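Local coordinates for C381 turret protein (Sulfolobus turreted icosahedral virus, PDB 4IND) that probably builds, as an assembly of five copies, part of the turret of an archaeal icosahedral virus, each chain being a row of three jelly rolls, at residues L299-V304 with S338-S343; N270-S275 with L369-E374. One frame throughout, in Å; residues are numbered along the deposited sequence.

Contact 1: residues L299-V304 with S338-S343; sequences LKYASV and SSTPPS
In the C-terminal, nucleoplasmin/VP-like jelly roll, the loop leading to strand 346-349 runs antiparallel to strand 295-305 and joins it through a single bridge, Ser303 with Ser339. Two main-chain bonds flank that pair: Thr340 N reaches Ala302 O at 2.9 Å, and Val304 N reaches Ser338 O at 2.9 Å, both nearly along the C=O axis. Ser338 O is gripped twice. Ser303 OG, anti to its own backbone N, also donates to it at 3.2 Å, from 40° above the carbonyl plane. Where the next rung would be, a side chain replaces the backbone. Thr340 has its OG1 in the crowded position between backbone N and carbonyl carbon (chi1 57°), and Ala302 N donates to OG1 over 3.0 Å in a nearly straight bond (165°). OG1 in turn donates to a water 2.6 Å away, which gives its own protons to Lys300 O and Pro341 O, so the hydroxyl is fixed as acceptor and donor and the loop stays tied beyond the bridge. The methyl CG2 of Thr340, beside its backbone N, rests against Ala302 CB at 3.9 Å. On the side of Ser303 and Ser339, the Tyr301 ring leans obliquely over the loop: CD1 lies 3.5 Å from Thr340 OG1, and OH lies 3.7 Å from Ser339 CB. Pro341 of a neighbouring subunit packs on this ring, and Ser343 OG of that subunit bonds Lys300 O. Lys300 NZ forms a salt bridge with Asp345. Lys300 and Tyr301 both face Val372, a classic beta bulge, set in a jelly-roll strand whose neighbour on this side is here an irregular loop pinned by a threonine hydroxyl and a bridging water.

Contact 2: residues N270-S275 with L369-E374; sequences NFVTQS and LILVYE
Phe271 reaches across to segment 369-374, its CG anti to the backbone N (chi1 177°), so that the ring crosses Ile370 and Val372 obliquely. CZ meets Ile370 CB at 3.9 Å, and CD1 meets Val372 CG2 at 3.7 Å. Trp331 of a neighbouring subunit closes edge-to-face on the same ring, which puts this face of the sheet at a subunit interface. The other face carries Val272, Leu371 and Tyr373; Val272 CG1 comes to the edge of the Tyr373 ring, 3.9 Å from CE2. Between the faces runs an antiparallel ladder joining the first and last strands of the jelly roll, the N-to-C directions of the two short segments lying 155° apart. Asn270-Tyr373, Val272-Leu371 and Gln274-Leu369 are hydrogen-bonded pairs, and Phe271-Val372 and Thr273-Ile370 are the non-hydrogen-bonded pairs between them. Val272 N donates to Leu371 O over 2.8 Å, nearly along the C=O axis. Toward one end, Asn270 lies alongside Tyr373, CB 3.7 Å from CE2, with amide and ring planes 41° apart. Toward the other, Leu369 O takes Gln274 N at 2.8 Å and a weak bond from Thr273 OG1 at 3.3 Å, while Gln274 NE2 curls back to donate to Ser275 O.

Overall arrangement
Contacts 1 and 2 have their centres 10 Å apart and are stitched into one sheet, in which the strands holding 299-304 and 369-374 are neighbours. Probable hydrogen bonds join them, Ile370 N to Ser303 O at 2.8 Å and Val372 N to Tyr301 O at 2.9 Å. Both segments of contact 1 fall in sequence between those of contact 2. Across the sheet the order is 270-275, 369-374, 299-304, with the loop 338-343 attached alongside 299-304. Both contacts meet the same neighbouring subunit, and contact 1 also touches a further one. Trp331, whose neighbouring copy meets Phe271, touches Thr340 and Pro341 within the chain. A bound dihydrogenphosphate ion lies about 11 Å from the Tyr373 side chain.

Contact 1: residues L299-V304 with S338-S343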
loop_
_atom_site.group_PDB
_atom_site.type_symbol
_atom_site.label_atom_id
_atom_site.label_comp_id
_atom_site.label_asym_id
_atom_site.label_seq_id
_atom_site.Cartn_x
_atom_site.Cartn_y
_atom_site.Cartn_z
ATOM N N LEU A 299 -19.620 18.341 3.523
ATOM C CA LEU A 299 -20.644 19.185 2.889
ATOM C C LEU A 299 -20.333 19.315 1.424
ATOM O O LEU A 299 -19.189 19.592 1.061
ATOM C CB LEU A 299 -20.690 20.576 3.514
ATOM C CG LEU A 299 -20.725 20.680 5.032
ATOM C CD1 LEU A 299 -20.960 22.127 5.453
ATOM C CD2 LEU A 299 -21.797 19.772 5.601
ATOM N N LYS A 300 -21.349 19.135 0.579
ATOM C CA LYS A 300 -21.130 19.127 -0.864
ATOM C C LYS A 300 -21.735 20.350 -1.550
ATOM O O LYS A 300 -21.220 20.835 -2.550
ATOM C CB LYS A 300 -21.710 17.849 -1.482
ATOM C CG LYS A 300 -21.227 16.571 -0.840
ATOM C CD LYS A 300 -19.720 16.453 -0.917
ATOM C CE LYS A 300 -19.247 16.196 -2.340
ATOM N NZ LYS A 300 -17.794 15.841 -2.387
ATOM N N TYR A 301 -22.832 20.842 -1.004
ATOM C CA TYR A 301 -23.597 21.911 -1.651
ATOM C C TYR A 301 -24.517 22.596 -0.657
ATOM O O TYR A 301 -25.110 21.942 0.205
ATOM C CB TYR A 301 -24.436 21.327 -2.777
ATOM C CG TYR A 301 -25.323 22.344 -3.488
ATOM C CD1 TYR A 301 -24.797 23.194 -4.453
ATOM C CD2 TYR A 301 -26.685 22.422 -3.213
ATOM C CE1 TYR A 301 -25.614 24.124 -5.118
ATOM C CE2 TYR A 301 -27.510 23.341 -3.860
ATOM C CZ TYR A 301 -26.965 24.192 -4.809
ATOM O OH TYR A 301 -27.775 25.103 -5.469
ATOM N N ALA A 302 -24.633 23.913 -0.773
ATOM C CA ALA A 302 -25.560 24.670 0.059
ATOM C C ALA A 302 -26.161 25.834 -0.707
ATOM O O ALA A 302 -25.511 26.439 -1.565
ATOM C CB ALA A 302 -24.886 25.161 1.336
ATOM N N SER A 303 -27.409 26.148 -0.391
ATOM C CA SER A 303 -28.106 27.236 -1.055
ATOM C C SER A 303 -29.097 27.855 -0.083
ATOM O O SER A 303 -29.633 27.171 0.792
ATOM C CB SER A 303 -28.844 26.706 -2.278
ATOM O OG SER A 303 -29.377 27.763 -3.035
ATOM N N VAL A 304 -29.322 29.150 -0.216
ATOM C CA VAL A 304 -30.311 29.829 0.625
ATOM C C VAL A 304 -31.287 30.569 -0.270
ATOM O O VAL A 304 -30.877 31.300 -1.173
ATOM C CB VAL A 304 -29.657 30.809 1.615
ATOM C CG1 VAL A 304 -30.721 31.580 2.386
ATOM C CG2 VAL A 304 -28.741 30.048 2.581
ATOM N N SER A 338 -25.985 33.298 -3.349
ATOM C CA SER A 338 -27.014 32.457 -2.732
ATOM C C SER A 338 -26.756 30.951 -2.801
ATOM O O SER A 338 -27.451 30.170 -2.150
ATOM C CB SER A 338 -28.374 32.779 -3.353
ATOM O OG SER A 338 -28.330 32.550 -4.747
ATOM N N SER A 339 -25.774 30.529 -3.589
ATOM C CA SER A 339 -25.429 29.113 -3.605
ATOM C C SER A 339 -23.922 28.868 -3.738
ATOM O O SER A 339 -23.185 29.711 -4.252
ATOM C CB SER A 339 -26.229 28.376 -4.684
ATOM O OG SER A 339 -25.843 28.790 -5.961
ATOM N N THR A 340 -23.478 27.716 -3.251
ATOM C CA THR A 340 -22.054 27.398 -3.232
ATOM C C THR A 340 -21.580 26.961 -4.617
ATOM O O THR A 340 -22.334 26.346 -5.369
ATOM C CB THR A 340 -21.763 26.298 -2.222
ATOM O OG1 THR A 340 -22.557 25.152 -2.536
ATOM C CG2 THR A 340 -22.098 26.771 -0.809
ATOM N N PRO A 341 -20.314 27.268 -4.948
ATOM C CA PRO A 341 -19.740 26.924 -6.257
ATOM C C PRO A 341 -19.389 25.443 -6.384
ATOM O O PRO A 341 -19.317 24.722 -5.392
ATOM C CB PRO A 341 -18.481 27.796 -6.322
ATOM C CG PRO A 341 -18.079 27.977 -4.893
ATOM C CD PRO A 341 -19.368 28.016 -4.099
ATOM N N PRO A 342 -19.167 24.984 -7.622
ATOM C CA PRO A 342 -18.864 23.571 -7.868
ATOM C C PRO A 342 -17.689 23.012 -7.050
ATOM O O PRO A 342 -17.728 21.841 -6.657
ATOM C CB PRO A 342 -18.532 23.550 -9.364
ATOM C CG PRO A 342 -19.343 24.692 -9.935
ATOM C CD PRO A 342 -19.264 25.762 -8.876
ATOM N N SER A 343 -16.669 23.823 -6.796
ATOM C CA SER A 343 -15.470 23.319 -6.101
ATOM C C SER A 343 -15.609 23.299 -4.573
ATOM O O SER A 343 -14.714 22.840 -3.866
ATOM C CB SER A 343 -14.261 24.146 -6.493
ATOM O OG SER A 343 -14.416 25.469 -6.030
HETATM O O HOH W 1 -21.232 23.376 -3.971
#

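Contact 2: residues N270-S275 with L369-E374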
loop_
_atom_site.group_PDB
_atom_site.type_symbol
_atom_site.label_atom_id
_atom_site.label_comp_id
_atom_site.label_asym_id
_atom_site.label_seq_id
_atom_site.Cartn_x
_atom_site.Cartn_y
_atom_site.Cartn_z
ATOM N N ASN A 270 -27.552 13.034 2.271
ATOM C CA ASN A 270 -28.849 13.635 2.529
ATOM C C ASN A 270 -28.949 15.036 1.973
ATOM O O ASN A 270 -27.995 15.817 2.049
ATOM C CB ASN A 270 -29.124 13.679 4.032
ATOM C CG ASN A 270 -29.290 12.293 4.633
ATOM O OD1 ASN A 270 -30.306 11.637 4.433
ATOM N ND2 ASN A 270 -28.291 11.845 5.369
ATOM N N PHE A 271 -30.110 15.322 1.399
ATOM C CA PHE A 271 -30.518 16.659 1.049
ATOM C C PHE A 271 -31.437 17.087 2.186
ATOM O O PHE A 271 -32.451 16.437 2.453
ATOM C CB PHE A 271 -31.294 16.608 -0.267
ATOM C CG PHE A 271 -31.837 17.931 -0.724
ATOM C CD1 PHE A 271 -31.252 18.594 -1.801
ATOM C CD2 PHE A 271 -32.949 18.501 -0.115
ATOM C CE1 PHE A 271 -31.758 19.815 -2.259
ATOM C CE2 PHE A 271 -33.471 19.730 -0.565
ATOM C CZ PHE A 271 -32.874 20.383 -1.641
ATOM N N VAL A 272 -31.086 18.177 2.859
ATOM C CA VAL A 272 -31.863 18.617 4.011
ATOM C C VAL A 272 -32.193 20.089 3.892
ATOM O O VAL A 272 -31.498 20.854 3.218
ATOM C CB VAL A 272 -31.149 18.303 5.353
ATOM C CG1 VAL A 272 -29.896 19.138 5.506
ATOM C CG2 VAL A 272 -32.091 18.554 6.517
ATOM N N THR A 273 -33.281 20.482 4.534
ATOM C CA THR A 273 -33.760 21.849 4.433
ATOM C C THR A 273 -34.039 22.380 5.833
ATOM O O THR A 273 -34.451 21.630 6.723
ATOM C CB THR A 273 -35.032 21.929 3.568
ATOM O OG1 THR A 273 -35.270 23.290 3.209
ATOM C CG2 THR A 273 -36.228 21.393 4.326
ATOM N N GLN A 274 -33.810 23.671 6.029
ATOM C CA GLN A 274 -34.013 24.274 7.334
ATOM C C GLN A 274 -34.419 25.722 7.159
ATOM O O GLN A 274 -33.725 26.483 6.493
ATOM C CB GLN A 274 -32.720 24.182 8.148
ATOM C CG GLN A 274 -32.778 24.884 9.494
ATOM C CD GLN A 274 -33.720 24.204 10.459
ATOM O OE1 GLN A 274 -33.703 22.982 10.600
ATOM N NE2 GLN A 274 -34.556 24.993 11.126
ATOM N N SER A 275 -35.547 26.104 7.748
ATOM C CA SER A 275 -35.986 27.491 7.697
ATOM C C SER A 275 -35.593 28.251 8.949
ATOM O O SER A 275 -35.497 27.681 10.038
ATOM C CB SER A 275 -37.493 27.586 7.483
ATOM O OG SER A 275 -37.818 27.285 6.141
ATOM N N LEU A 369 -32.498 27.355 4.141
ATOM C CA LEU A 369 -31.232 26.770 3.784
ATOM C C LEU A 369 -31.492 25.365 3.260
ATOM O O LEU A 369 -32.259 24.612 3.844
ATOM C CB LEU A 369 -30.331 26.689 5.021
ATOM C CG LEU A 369 -29.040 25.888 4.881
ATOM C CD1 LEU A 369 -28.102 26.599 3.939
ATOM C CD2 LEU A 369 -28.372 25.656 6.249
ATOM N N ILE A 370 -30.873 25.022 2.139
ATOM C CA ILE A 370 -30.816 23.632 1.731
ATOM C C ILE A 370 -29.353 23.220 1.724
ATOM O O ILE A 370 -28.455 24.031 1.450
ATOM C CB ILE A 370 -31.475 23.369 0.367
ATOM C CG1 ILE A 370 -30.659 23.987 -0.757
ATOM C CG2 ILE A 370 -32.895 23.903 0.325
ATOM C CD1 ILE A 370 -31.398 23.992 -2.074
ATOM N N LEU A 371 -29.122 21.958 2.047
ATOM C CA LEU A 371 -27.777 21.456 2.236
ATOM C C LEU A 371 -27.741 20.006 1.771
ATOM O O LEU A 371 -28.674 19.238 2.038
ATOM C CB LEU A 371 -27.401 21.586 3.713
ATOM C CG LEU A 371 -26.080 20.991 4.184
ATOM C CD1 LEU A 371 -24.920 21.698 3.503
ATOM C CD2 LEU A 371 -25.967 21.095 5.699
ATOM N N VAL A 372 -26.702 19.653 1.018
ATOM C CA VAL A 372 -26.432 18.261 0.706
ATOM C C VAL A 372 -25.152 17.899 1.422
ATOM O O VAL A 372 -24.143 18.591 1.275
ATOM C CB VAL A 372 -26.250 18.035 -0.800
ATOM C CG1 VAL A 372 -25.833 16.598 -1.051
ATOM C CG2 VAL A 372 -27.549 18.356 -1.535
ATOM N N TYR A 373 -25.187 16.816 2.194
ATOM C CA TYR A 373 -24.006 16.406 2.960
ATOM C C TYR A 373 -23.952 14.898 3.043
ATOM O O TYR A 373 -24.981 14.216 2.878
ATOM C CB TYR A 373 -24.056 16.992 4.371
ATOM C CG TYR A 373 -25.099 16.348 5.254
ATOM C CD1 TYR A 373 -24.782 15.260 6.054
ATOM C CD2 TYR A 373 -26.403 16.824 5.290
ATOM C CE1 TYR A 373 -25.734 14.669 6.867
ATOM C CE2 TYR A 373 -27.362 16.237 6.102
ATOM C CZ TYR A 373 -27.019 15.156 6.874
ATOM O OH TYR A 373 -27.955 14.561 7.677
ATOM N N GLU A 374 -22.762 14.374 3.300
ATOM C CA GLU A 374 -22.593 12.965 3.565
ATOM C C GLU A 374 -22.290 12.807 5.043
ATOM O O GLU A 374 -21.610 13.646 5.639
ATOM C CB GLU A 374 -21.411 12.399 2.762
ATOM C CG GLU A 374 -21.500 12.557 1.252
ATOM C CD GLU A 374 -20.243 12.042 0.536
ATOM O OE1 GLU A 374 -20.317 11.728 -0.670
ATOM O OE2 GLU A 374 -19.174 11.955 1.180
#